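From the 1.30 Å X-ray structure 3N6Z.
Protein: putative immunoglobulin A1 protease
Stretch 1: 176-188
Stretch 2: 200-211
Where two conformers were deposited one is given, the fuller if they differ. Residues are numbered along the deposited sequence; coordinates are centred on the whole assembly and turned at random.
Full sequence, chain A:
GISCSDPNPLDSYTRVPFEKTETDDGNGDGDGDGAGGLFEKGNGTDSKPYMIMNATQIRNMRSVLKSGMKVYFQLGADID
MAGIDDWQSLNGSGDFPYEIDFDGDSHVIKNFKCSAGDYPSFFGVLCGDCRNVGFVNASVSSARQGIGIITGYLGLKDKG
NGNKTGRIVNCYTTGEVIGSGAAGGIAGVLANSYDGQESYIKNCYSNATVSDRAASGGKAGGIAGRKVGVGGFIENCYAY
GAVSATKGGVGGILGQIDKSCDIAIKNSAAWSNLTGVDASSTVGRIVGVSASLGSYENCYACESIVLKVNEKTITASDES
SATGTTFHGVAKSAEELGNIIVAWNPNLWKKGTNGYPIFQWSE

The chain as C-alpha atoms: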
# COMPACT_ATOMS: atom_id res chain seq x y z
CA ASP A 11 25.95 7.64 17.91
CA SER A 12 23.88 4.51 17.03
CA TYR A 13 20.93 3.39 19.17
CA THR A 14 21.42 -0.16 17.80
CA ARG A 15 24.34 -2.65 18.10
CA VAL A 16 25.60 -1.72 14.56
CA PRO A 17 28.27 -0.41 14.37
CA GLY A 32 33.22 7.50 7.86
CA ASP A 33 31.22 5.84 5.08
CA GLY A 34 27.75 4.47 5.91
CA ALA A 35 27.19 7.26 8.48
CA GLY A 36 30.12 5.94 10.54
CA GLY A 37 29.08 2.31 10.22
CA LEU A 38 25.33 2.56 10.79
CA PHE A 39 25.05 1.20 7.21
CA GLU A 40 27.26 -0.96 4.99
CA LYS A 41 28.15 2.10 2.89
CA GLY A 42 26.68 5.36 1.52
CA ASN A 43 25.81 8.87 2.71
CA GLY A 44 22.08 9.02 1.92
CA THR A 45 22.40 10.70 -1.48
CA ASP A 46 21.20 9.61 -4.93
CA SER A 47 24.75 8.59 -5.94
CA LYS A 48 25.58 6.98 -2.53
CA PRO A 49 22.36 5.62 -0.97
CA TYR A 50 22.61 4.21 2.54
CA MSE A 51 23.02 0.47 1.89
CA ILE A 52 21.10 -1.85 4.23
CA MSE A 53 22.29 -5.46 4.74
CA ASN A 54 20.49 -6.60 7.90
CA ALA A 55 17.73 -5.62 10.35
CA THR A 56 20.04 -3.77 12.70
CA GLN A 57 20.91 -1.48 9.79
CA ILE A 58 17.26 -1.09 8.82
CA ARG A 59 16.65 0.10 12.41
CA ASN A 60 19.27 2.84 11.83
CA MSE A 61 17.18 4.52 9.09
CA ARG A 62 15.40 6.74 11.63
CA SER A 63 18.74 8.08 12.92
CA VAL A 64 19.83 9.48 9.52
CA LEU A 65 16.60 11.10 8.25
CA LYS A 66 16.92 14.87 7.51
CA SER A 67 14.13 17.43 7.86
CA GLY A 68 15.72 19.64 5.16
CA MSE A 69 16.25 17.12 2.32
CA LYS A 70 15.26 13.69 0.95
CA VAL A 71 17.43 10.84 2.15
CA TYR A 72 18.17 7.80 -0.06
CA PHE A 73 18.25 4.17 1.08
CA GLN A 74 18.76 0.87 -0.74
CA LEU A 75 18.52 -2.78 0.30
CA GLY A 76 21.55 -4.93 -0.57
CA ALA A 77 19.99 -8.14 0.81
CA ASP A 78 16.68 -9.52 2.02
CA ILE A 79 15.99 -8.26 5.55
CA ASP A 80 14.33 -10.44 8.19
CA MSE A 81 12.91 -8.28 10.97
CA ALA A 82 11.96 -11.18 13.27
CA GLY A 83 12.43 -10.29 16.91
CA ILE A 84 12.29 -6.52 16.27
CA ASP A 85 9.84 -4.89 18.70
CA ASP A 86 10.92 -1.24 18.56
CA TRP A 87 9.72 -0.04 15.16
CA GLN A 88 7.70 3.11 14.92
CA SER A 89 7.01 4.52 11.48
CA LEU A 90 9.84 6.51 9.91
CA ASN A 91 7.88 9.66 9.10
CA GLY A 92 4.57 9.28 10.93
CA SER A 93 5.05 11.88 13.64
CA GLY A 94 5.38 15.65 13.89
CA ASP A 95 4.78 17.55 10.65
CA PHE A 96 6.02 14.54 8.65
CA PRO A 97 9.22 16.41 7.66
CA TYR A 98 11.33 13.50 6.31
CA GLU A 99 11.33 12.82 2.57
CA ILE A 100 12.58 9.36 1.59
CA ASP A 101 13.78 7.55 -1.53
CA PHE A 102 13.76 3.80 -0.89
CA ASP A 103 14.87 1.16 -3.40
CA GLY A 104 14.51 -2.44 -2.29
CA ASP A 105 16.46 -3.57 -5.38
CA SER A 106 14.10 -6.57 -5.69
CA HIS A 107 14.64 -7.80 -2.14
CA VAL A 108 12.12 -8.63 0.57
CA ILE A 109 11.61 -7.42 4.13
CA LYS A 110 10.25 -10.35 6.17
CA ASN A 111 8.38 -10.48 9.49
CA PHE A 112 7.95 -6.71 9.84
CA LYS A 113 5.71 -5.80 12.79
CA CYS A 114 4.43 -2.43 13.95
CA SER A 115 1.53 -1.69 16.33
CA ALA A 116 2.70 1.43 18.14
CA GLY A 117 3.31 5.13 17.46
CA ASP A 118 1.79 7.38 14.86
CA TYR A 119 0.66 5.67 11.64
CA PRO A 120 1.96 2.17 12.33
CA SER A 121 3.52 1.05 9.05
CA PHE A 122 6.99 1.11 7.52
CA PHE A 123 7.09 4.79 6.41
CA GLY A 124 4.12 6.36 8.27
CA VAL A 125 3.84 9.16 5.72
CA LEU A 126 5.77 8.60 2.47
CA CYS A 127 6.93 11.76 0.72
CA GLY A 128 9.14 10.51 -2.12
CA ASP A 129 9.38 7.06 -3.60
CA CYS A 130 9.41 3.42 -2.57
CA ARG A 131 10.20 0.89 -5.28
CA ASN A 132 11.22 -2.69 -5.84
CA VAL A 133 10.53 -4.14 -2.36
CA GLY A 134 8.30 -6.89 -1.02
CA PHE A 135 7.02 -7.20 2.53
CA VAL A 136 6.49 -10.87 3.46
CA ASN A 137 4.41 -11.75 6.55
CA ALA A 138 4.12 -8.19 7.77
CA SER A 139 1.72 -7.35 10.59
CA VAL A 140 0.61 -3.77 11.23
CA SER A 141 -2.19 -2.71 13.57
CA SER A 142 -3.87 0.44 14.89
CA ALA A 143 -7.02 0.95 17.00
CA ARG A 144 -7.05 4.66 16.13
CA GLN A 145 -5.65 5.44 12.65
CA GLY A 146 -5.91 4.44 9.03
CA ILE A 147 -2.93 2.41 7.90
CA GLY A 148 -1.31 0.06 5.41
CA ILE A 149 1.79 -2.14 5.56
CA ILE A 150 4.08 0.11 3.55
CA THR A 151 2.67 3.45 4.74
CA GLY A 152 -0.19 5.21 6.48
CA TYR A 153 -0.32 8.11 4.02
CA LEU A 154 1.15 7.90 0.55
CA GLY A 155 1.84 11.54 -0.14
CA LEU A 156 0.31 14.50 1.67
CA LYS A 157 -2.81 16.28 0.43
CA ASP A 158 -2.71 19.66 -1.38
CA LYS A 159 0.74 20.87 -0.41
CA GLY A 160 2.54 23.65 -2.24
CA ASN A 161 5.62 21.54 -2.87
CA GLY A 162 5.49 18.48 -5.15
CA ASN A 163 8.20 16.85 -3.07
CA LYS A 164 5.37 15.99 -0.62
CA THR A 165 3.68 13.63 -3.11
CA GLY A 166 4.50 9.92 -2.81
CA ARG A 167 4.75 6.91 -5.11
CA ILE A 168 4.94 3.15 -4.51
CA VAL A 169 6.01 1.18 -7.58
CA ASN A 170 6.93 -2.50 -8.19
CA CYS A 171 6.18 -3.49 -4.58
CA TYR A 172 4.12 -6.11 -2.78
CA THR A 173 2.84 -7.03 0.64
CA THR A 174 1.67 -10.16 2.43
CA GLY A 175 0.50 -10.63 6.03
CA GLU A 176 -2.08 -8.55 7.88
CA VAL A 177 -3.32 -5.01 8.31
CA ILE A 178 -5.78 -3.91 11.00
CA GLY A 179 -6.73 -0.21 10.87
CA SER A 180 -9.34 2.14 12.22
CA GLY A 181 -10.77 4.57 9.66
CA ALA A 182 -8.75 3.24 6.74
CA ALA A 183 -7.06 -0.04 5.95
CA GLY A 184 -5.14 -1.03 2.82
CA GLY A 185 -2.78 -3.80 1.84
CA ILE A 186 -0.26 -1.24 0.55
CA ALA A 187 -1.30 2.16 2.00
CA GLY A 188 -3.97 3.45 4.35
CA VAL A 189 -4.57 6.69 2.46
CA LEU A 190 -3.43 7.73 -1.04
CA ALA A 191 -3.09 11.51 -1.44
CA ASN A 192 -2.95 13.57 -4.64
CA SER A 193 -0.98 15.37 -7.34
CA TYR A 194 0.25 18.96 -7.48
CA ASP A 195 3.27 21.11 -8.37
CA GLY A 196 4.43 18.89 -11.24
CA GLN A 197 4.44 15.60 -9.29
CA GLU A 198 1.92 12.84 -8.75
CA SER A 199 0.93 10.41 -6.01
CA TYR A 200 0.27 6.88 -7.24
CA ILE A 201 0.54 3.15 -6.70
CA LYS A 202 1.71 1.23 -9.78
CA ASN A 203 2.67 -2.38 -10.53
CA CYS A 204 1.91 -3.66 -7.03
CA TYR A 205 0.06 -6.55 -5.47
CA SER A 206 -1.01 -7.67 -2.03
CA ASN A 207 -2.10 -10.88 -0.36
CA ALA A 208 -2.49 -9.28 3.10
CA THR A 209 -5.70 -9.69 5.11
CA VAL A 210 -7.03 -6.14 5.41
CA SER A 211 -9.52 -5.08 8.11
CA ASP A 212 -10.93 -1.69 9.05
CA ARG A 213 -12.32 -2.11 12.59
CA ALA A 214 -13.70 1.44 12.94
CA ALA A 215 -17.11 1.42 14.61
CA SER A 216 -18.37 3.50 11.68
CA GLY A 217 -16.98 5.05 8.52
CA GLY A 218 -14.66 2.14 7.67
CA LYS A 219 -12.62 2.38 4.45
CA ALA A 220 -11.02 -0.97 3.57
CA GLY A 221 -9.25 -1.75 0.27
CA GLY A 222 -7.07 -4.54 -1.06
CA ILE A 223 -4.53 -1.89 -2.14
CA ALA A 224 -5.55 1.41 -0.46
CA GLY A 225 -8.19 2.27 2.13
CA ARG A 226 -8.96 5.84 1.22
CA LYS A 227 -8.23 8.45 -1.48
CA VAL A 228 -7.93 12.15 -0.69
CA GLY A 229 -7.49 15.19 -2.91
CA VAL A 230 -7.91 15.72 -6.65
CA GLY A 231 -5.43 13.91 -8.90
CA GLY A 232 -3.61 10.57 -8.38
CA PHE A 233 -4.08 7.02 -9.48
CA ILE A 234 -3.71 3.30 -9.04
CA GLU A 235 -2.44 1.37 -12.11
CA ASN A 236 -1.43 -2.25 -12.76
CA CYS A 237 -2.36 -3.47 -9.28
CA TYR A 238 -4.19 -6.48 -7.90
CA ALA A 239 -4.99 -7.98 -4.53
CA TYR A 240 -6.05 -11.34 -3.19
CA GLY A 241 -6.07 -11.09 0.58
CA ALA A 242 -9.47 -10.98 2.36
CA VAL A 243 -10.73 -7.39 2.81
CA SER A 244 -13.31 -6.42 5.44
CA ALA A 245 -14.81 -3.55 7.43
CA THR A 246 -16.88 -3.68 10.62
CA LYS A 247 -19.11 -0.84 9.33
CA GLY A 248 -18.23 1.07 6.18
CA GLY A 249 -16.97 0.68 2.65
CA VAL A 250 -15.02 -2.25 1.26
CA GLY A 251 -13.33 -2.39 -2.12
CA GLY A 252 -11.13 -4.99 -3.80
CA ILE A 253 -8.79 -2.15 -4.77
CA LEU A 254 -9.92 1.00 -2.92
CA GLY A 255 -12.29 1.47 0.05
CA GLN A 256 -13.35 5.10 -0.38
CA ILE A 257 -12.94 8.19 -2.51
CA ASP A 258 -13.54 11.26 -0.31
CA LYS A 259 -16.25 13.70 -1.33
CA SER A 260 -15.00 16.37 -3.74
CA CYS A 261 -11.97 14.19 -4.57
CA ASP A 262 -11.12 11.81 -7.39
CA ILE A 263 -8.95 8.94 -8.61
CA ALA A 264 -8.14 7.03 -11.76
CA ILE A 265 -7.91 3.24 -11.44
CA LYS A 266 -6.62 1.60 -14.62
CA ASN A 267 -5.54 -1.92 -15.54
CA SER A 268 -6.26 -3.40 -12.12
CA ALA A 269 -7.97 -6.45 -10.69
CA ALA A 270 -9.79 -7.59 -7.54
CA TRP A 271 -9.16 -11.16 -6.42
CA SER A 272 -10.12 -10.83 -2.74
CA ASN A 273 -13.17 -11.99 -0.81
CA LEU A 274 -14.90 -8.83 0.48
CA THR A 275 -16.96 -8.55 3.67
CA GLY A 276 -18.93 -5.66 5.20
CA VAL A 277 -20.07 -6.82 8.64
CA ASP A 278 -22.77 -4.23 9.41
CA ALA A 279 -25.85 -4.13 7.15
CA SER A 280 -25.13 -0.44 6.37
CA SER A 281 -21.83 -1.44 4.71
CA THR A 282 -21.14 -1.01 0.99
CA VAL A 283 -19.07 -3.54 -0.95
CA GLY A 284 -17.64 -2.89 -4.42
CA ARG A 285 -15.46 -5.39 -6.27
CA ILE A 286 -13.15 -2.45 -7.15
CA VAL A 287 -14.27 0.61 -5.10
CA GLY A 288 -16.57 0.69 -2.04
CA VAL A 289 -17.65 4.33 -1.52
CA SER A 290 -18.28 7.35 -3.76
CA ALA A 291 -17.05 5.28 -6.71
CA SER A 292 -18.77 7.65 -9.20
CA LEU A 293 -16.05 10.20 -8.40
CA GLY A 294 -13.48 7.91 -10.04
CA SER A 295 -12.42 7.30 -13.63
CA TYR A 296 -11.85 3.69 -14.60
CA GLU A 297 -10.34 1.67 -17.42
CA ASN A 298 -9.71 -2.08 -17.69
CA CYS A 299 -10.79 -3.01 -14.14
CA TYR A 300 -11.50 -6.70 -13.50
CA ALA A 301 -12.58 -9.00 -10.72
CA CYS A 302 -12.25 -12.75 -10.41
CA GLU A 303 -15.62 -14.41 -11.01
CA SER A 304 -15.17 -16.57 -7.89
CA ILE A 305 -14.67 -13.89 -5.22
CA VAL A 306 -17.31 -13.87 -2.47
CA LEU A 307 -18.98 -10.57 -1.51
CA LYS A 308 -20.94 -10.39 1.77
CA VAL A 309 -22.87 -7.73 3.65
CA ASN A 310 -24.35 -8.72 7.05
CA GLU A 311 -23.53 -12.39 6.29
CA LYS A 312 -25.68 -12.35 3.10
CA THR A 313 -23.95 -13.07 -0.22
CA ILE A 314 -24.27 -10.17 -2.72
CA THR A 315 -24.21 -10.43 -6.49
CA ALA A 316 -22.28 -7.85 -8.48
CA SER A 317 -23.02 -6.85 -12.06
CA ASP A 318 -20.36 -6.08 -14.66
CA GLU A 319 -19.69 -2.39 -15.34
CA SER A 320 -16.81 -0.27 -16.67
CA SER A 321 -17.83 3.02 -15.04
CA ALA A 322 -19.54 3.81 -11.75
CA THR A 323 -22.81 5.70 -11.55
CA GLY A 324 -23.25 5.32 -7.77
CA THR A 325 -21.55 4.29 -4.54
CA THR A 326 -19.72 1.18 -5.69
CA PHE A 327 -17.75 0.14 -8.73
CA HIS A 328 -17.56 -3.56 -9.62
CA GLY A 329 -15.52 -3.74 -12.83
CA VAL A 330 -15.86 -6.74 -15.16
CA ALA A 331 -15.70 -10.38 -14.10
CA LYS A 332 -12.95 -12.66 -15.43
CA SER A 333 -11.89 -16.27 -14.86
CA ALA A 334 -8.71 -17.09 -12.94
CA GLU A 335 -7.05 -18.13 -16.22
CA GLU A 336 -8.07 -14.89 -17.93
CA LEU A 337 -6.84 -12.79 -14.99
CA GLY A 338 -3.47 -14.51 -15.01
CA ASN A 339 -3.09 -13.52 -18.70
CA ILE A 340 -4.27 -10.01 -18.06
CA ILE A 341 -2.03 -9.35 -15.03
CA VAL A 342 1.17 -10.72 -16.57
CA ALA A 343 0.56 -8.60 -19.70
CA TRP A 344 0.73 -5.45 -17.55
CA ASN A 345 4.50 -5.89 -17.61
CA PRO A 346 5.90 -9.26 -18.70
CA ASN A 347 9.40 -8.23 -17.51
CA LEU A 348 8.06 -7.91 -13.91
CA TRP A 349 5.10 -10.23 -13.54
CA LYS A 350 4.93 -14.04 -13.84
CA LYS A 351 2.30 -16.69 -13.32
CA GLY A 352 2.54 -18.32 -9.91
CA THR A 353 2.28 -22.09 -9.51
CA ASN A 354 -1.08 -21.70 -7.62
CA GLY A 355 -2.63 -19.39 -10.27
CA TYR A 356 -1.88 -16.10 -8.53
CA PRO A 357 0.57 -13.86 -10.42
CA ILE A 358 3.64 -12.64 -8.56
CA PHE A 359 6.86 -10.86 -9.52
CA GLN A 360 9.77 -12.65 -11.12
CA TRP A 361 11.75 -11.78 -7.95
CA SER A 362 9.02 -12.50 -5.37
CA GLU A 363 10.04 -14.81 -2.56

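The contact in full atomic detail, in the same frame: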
# COMPACT_ATOMS: atom_id res chain seq x y z
N GLU A 176 -0.85 -9.09 7.33
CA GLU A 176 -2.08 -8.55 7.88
C GLU A 176 -1.99 -7.09 8.23
O GLU A 176 -0.95 -6.60 8.69
CB GLU A 176 -2.53 -9.32 9.13
CG GLU A 176 -1.57 -9.21 10.30
CD GLU A 176 -2.06 -9.87 11.59
OE1 GLU A 176 -3.24 -10.26 11.68
OE2 GLU A 176 -1.26 -9.97 12.53
N VAL A 177 -3.11 -6.40 7.98
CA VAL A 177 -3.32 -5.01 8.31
C VAL A 177 -4.63 -4.92 9.07
O VAL A 177 -5.69 -5.36 8.56
CB VAL A 177 -3.54 -4.15 6.99
CG1 VAL A 177 -3.90 -2.72 7.35
CG2 VAL A 177 -2.39 -4.27 6.10
N ILE A 178 -4.60 -4.26 10.24
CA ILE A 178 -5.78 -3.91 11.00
C ILE A 178 -5.72 -2.40 11.25
O ILE A 178 -4.81 -1.91 11.90
CB ILE A 178 -5.89 -4.69 12.34
CG1 ILE A 178 -5.89 -6.17 12.06
CG2 ILE A 178 -7.17 -4.21 13.11
CD1 ILE A 178 -5.79 -7.01 13.32
N GLY A 179 -6.66 -1.65 10.68
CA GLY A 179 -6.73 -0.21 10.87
C GLY A 179 -8.04 0.23 11.47
O GLY A 179 -8.93 -0.57 11.71
N SER A 180 -8.12 1.53 11.70
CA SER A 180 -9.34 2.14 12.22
C SER A 180 -9.57 3.46 11.48
O SER A 180 -8.95 4.46 11.80
CB SER A 180 -9.25 2.38 13.72
OG SER A 180 -10.53 2.80 14.22
N GLY A 181 -10.46 3.41 10.49
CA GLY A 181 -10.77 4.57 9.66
C GLY A 181 -10.23 4.48 8.25
O GLY A 181 -10.76 5.12 7.33
N ALA A 182 -9.16 3.73 8.08
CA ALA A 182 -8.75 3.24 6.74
C ALA A 182 -7.91 1.99 6.93
O ALA A 182 -7.23 1.83 7.96
CB ALA A 182 -7.98 4.31 5.95
N ALA A 183 -7.92 1.12 5.94
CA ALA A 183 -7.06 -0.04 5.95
C ALA A 183 -6.79 -0.43 4.52
O ALA A 183 -7.73 -0.58 3.72
CB ALA A 183 -7.67 -1.23 6.74
N GLY A 184 -5.52 -0.55 4.15
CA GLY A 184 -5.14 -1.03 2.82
C GLY A 184 -3.98 -1.98 2.85
O GLY A 184 -3.12 -1.89 3.72
N GLY A 185 -3.91 -2.87 1.87
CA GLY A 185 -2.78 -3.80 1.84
C GLY A 185 -1.45 -3.11 1.63
O GLY A 185 -0.43 -3.54 2.15
N ILE A 186 -1.46 -2.03 0.84
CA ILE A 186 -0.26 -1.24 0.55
C ILE A 186 -0.21 0.04 1.41
O ILE A 186 0.77 0.26 2.14
CB ILE A 186 -0.13 -0.88 -0.98
CG1 ILE A 186 -0.12 -2.14 -1.87
CG2 ILE A 186 1.07 0.05 -1.24
CD1 ILE A 186 1.07 -3.07 -1.69
N ALA A 187 -1.26 0.87 1.31
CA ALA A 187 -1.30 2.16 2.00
C ALA A 187 -2.66 2.38 2.62
O ALA A 187 -3.68 2.01 2.04
CB ALA A 187 -1.02 3.31 0.98
N GLY A 188 -2.69 3.07 3.75
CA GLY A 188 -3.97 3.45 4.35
C GLY A 188 -4.72 4.47 3.50
O GLY A 188 -5.89 4.26 3.12
N TYR A 200 0.83 8.06 -6.61
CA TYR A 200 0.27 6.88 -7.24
C TYR A 200 0.86 5.59 -6.71
O TYR A 200 1.95 5.58 -6.09
CB TYR A 200 0.40 6.95 -8.77
CG TYR A 200 1.78 7.09 -9.34
CD1 TYR A 200 2.60 5.98 -9.53
CD2 TYR A 200 2.23 8.33 -9.82
CE1 TYR A 200 3.83 6.10 -10.14
CE2 TYR A 200 3.46 8.46 -10.45
CZ TYR A 200 4.26 7.34 -10.61
OH TYR A 200 5.49 7.45 -11.22
N ILE A 201 0.12 4.53 -6.95
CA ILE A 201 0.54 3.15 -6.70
C ILE A 201 0.48 2.43 -8.03
O ILE A 201 -0.56 2.41 -8.68
CB ILE A 201 -0.33 2.44 -5.64
CG1 ILE A 201 -0.42 3.29 -4.37
CG2 ILE A 201 0.20 1.03 -5.33
CD1 ILE A 201 -1.44 2.82 -3.31
N LYS A 202 1.60 1.83 -8.45
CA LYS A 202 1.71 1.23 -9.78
C LYS A 202 2.48 -0.08 -9.73
O LYS A 202 3.55 -0.14 -9.11
CB LYS A 202 2.42 2.21 -10.72
CG LYS A 202 2.64 1.68 -12.15
CD LYS A 202 3.33 2.68 -13.06
CE LYS A 202 3.44 2.13 -14.47
NZ LYS A 202 2.10 1.85 -15.07
N ASN A 203 1.99 -1.11 -10.44
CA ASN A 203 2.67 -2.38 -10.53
C ASN A 203 2.94 -2.98 -9.13
O ASN A 203 4.08 -3.33 -8.80
CB ASN A 203 3.96 -2.28 -11.38
CG ASN A 203 3.68 -2.42 -12.88
OD1 ASN A 203 2.91 -3.31 -13.31
ND2 ASN A 203 4.26 -1.53 -13.65
N CYS A 204 1.87 -3.09 -8.37
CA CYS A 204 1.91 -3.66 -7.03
C CYS A 204 0.85 -4.71 -6.83
O CYS A 204 -0.18 -4.71 -7.48
CB CYS A 204 1.71 -2.60 -5.93
SG CYS A 204 3.02 -1.34 -5.86
N TYR A 205 1.10 -5.64 -5.93
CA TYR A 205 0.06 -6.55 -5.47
C TYR A 205 0.12 -6.74 -3.95
O TYR A 205 1.11 -6.42 -3.29
CB TYR A 205 0.13 -7.92 -6.19
CG TYR A 205 1.29 -8.81 -5.82
CD1 TYR A 205 2.49 -8.72 -6.50
CD2 TYR A 205 1.18 -9.77 -4.82
CE1 TYR A 205 3.57 -9.55 -6.18
CE2 TYR A 205 2.24 -10.63 -4.51
CZ TYR A 205 3.44 -10.52 -5.19
OH TYR A 205 4.53 -11.34 -4.88
N SER A 206 -0.97 -7.26 -3.41
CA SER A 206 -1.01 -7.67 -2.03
C SER A 206 -1.83 -8.92 -1.84
O SER A 206 -2.85 -9.11 -2.51
CB SER A 206 -1.59 -6.56 -1.17
OG SER A 206 -1.57 -6.85 0.22
N ASN A 207 -1.36 -9.76 -0.91
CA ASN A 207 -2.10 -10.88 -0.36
C ASN A 207 -2.36 -10.71 1.16
O ASN A 207 -2.71 -11.68 1.88
CB ASN A 207 -1.33 -12.17 -0.64
CG ASN A 207 -2.07 -13.38 -0.17
OD1 ASN A 207 -3.30 -13.36 -0.09
ND2 ASN A 207 -1.35 -14.44 0.16
N ALA A 208 -2.23 -9.50 1.68
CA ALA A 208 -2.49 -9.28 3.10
C ALA A 208 -3.97 -9.33 3.42
O ALA A 208 -4.75 -8.87 2.61
CB ALA A 208 -1.91 -7.92 3.50
N THR A 209 -4.35 -9.89 4.59
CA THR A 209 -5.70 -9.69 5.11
C THR A 209 -5.78 -8.24 5.57
O THR A 209 -4.87 -7.71 6.21
CB THR A 209 -6.09 -10.62 6.24
OG1 THR A 209 -5.20 -10.41 7.34
CG2 THR A 209 -6.03 -12.06 5.77
N VAL A 210 -6.87 -7.58 5.20
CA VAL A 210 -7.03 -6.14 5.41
C VAL A 210 -8.36 -5.92 6.13
O VAL A 210 -9.41 -6.29 5.61
CB VAL A 210 -7.02 -5.36 4.07
CG1 VAL A 210 -7.25 -3.88 4.29
CG2 VAL A 210 -5.68 -5.59 3.31
N SER A 211 -8.33 -5.28 7.30
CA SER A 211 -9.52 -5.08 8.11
C SER A 211 -9.56 -3.66 8.64
O SER A 211 -8.59 -3.21 9.27
CB SER A 211 -9.54 -6.09 9.26
OG SER A 211 -10.55 -5.80 10.20
O HOH W 1 -6.61 -8.10 8.90

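The striking feature of this contact is how little side chain one partner brings to its centre: at Gly 185 the backbone itself is the packing surface. Its CA lies 3.7 Å from Ser 206 OG and its N 3.6 Å from Val 210 CG2. An ideal CB here would point toward the other stretch and come within 2.5 Å of Ser 206 OG, a clash, so the close fit depends on glycine. That hydroxyl also has work within its own stretch, accepting a hydrogen bond from Ala 208 N to Ser 206 OG at 3.1 Å.

Beside this bare patch, strands 176-179 and 209-211 run parallel, their directions only 3° apart. The hydrogen bonds alternate as parallel pairing requires: Val 177 N donates to Thr 209 O (2.8 Å), Ser 211 N donates to Val 177 O (2.9 Å), and Gly 179 N donates to Ser 211 O (2.9 Å). Val 177 thus uses both its N and its O on the neighbouring strand, straddling its register partner Val 210. CA-H...O contacts supplement the ladder, as from Ile 178 CA to Ser 211 O at 3.4 Å. A water donates to Val 177 O (2.9 Å) and is hydrogen-bonded to Thr 209 OG1 (3.1 Å), linking the strands through a side chain as well.

The register sorts chemistry by face. Glu 176 and Ile 178 share one face with Thr 209 and Ser 211; Val 177 and Val 210 occupy the other, both with chi1 t. There Val 210 finds a further apolar neighbour, with Ala 183 CB 3.6 Å from Val 210 CG1.

Farther along, Ile 186 (m, m) supplies the bulk that the glycines lack. Its CD1 sits 3.7 Å from Tyr 205 O and 4.3 Å from Cys 204 CB, while Ile 201 CD1 lies 4.3 Å from both Ile 186 CG2 and Ala 187 CB.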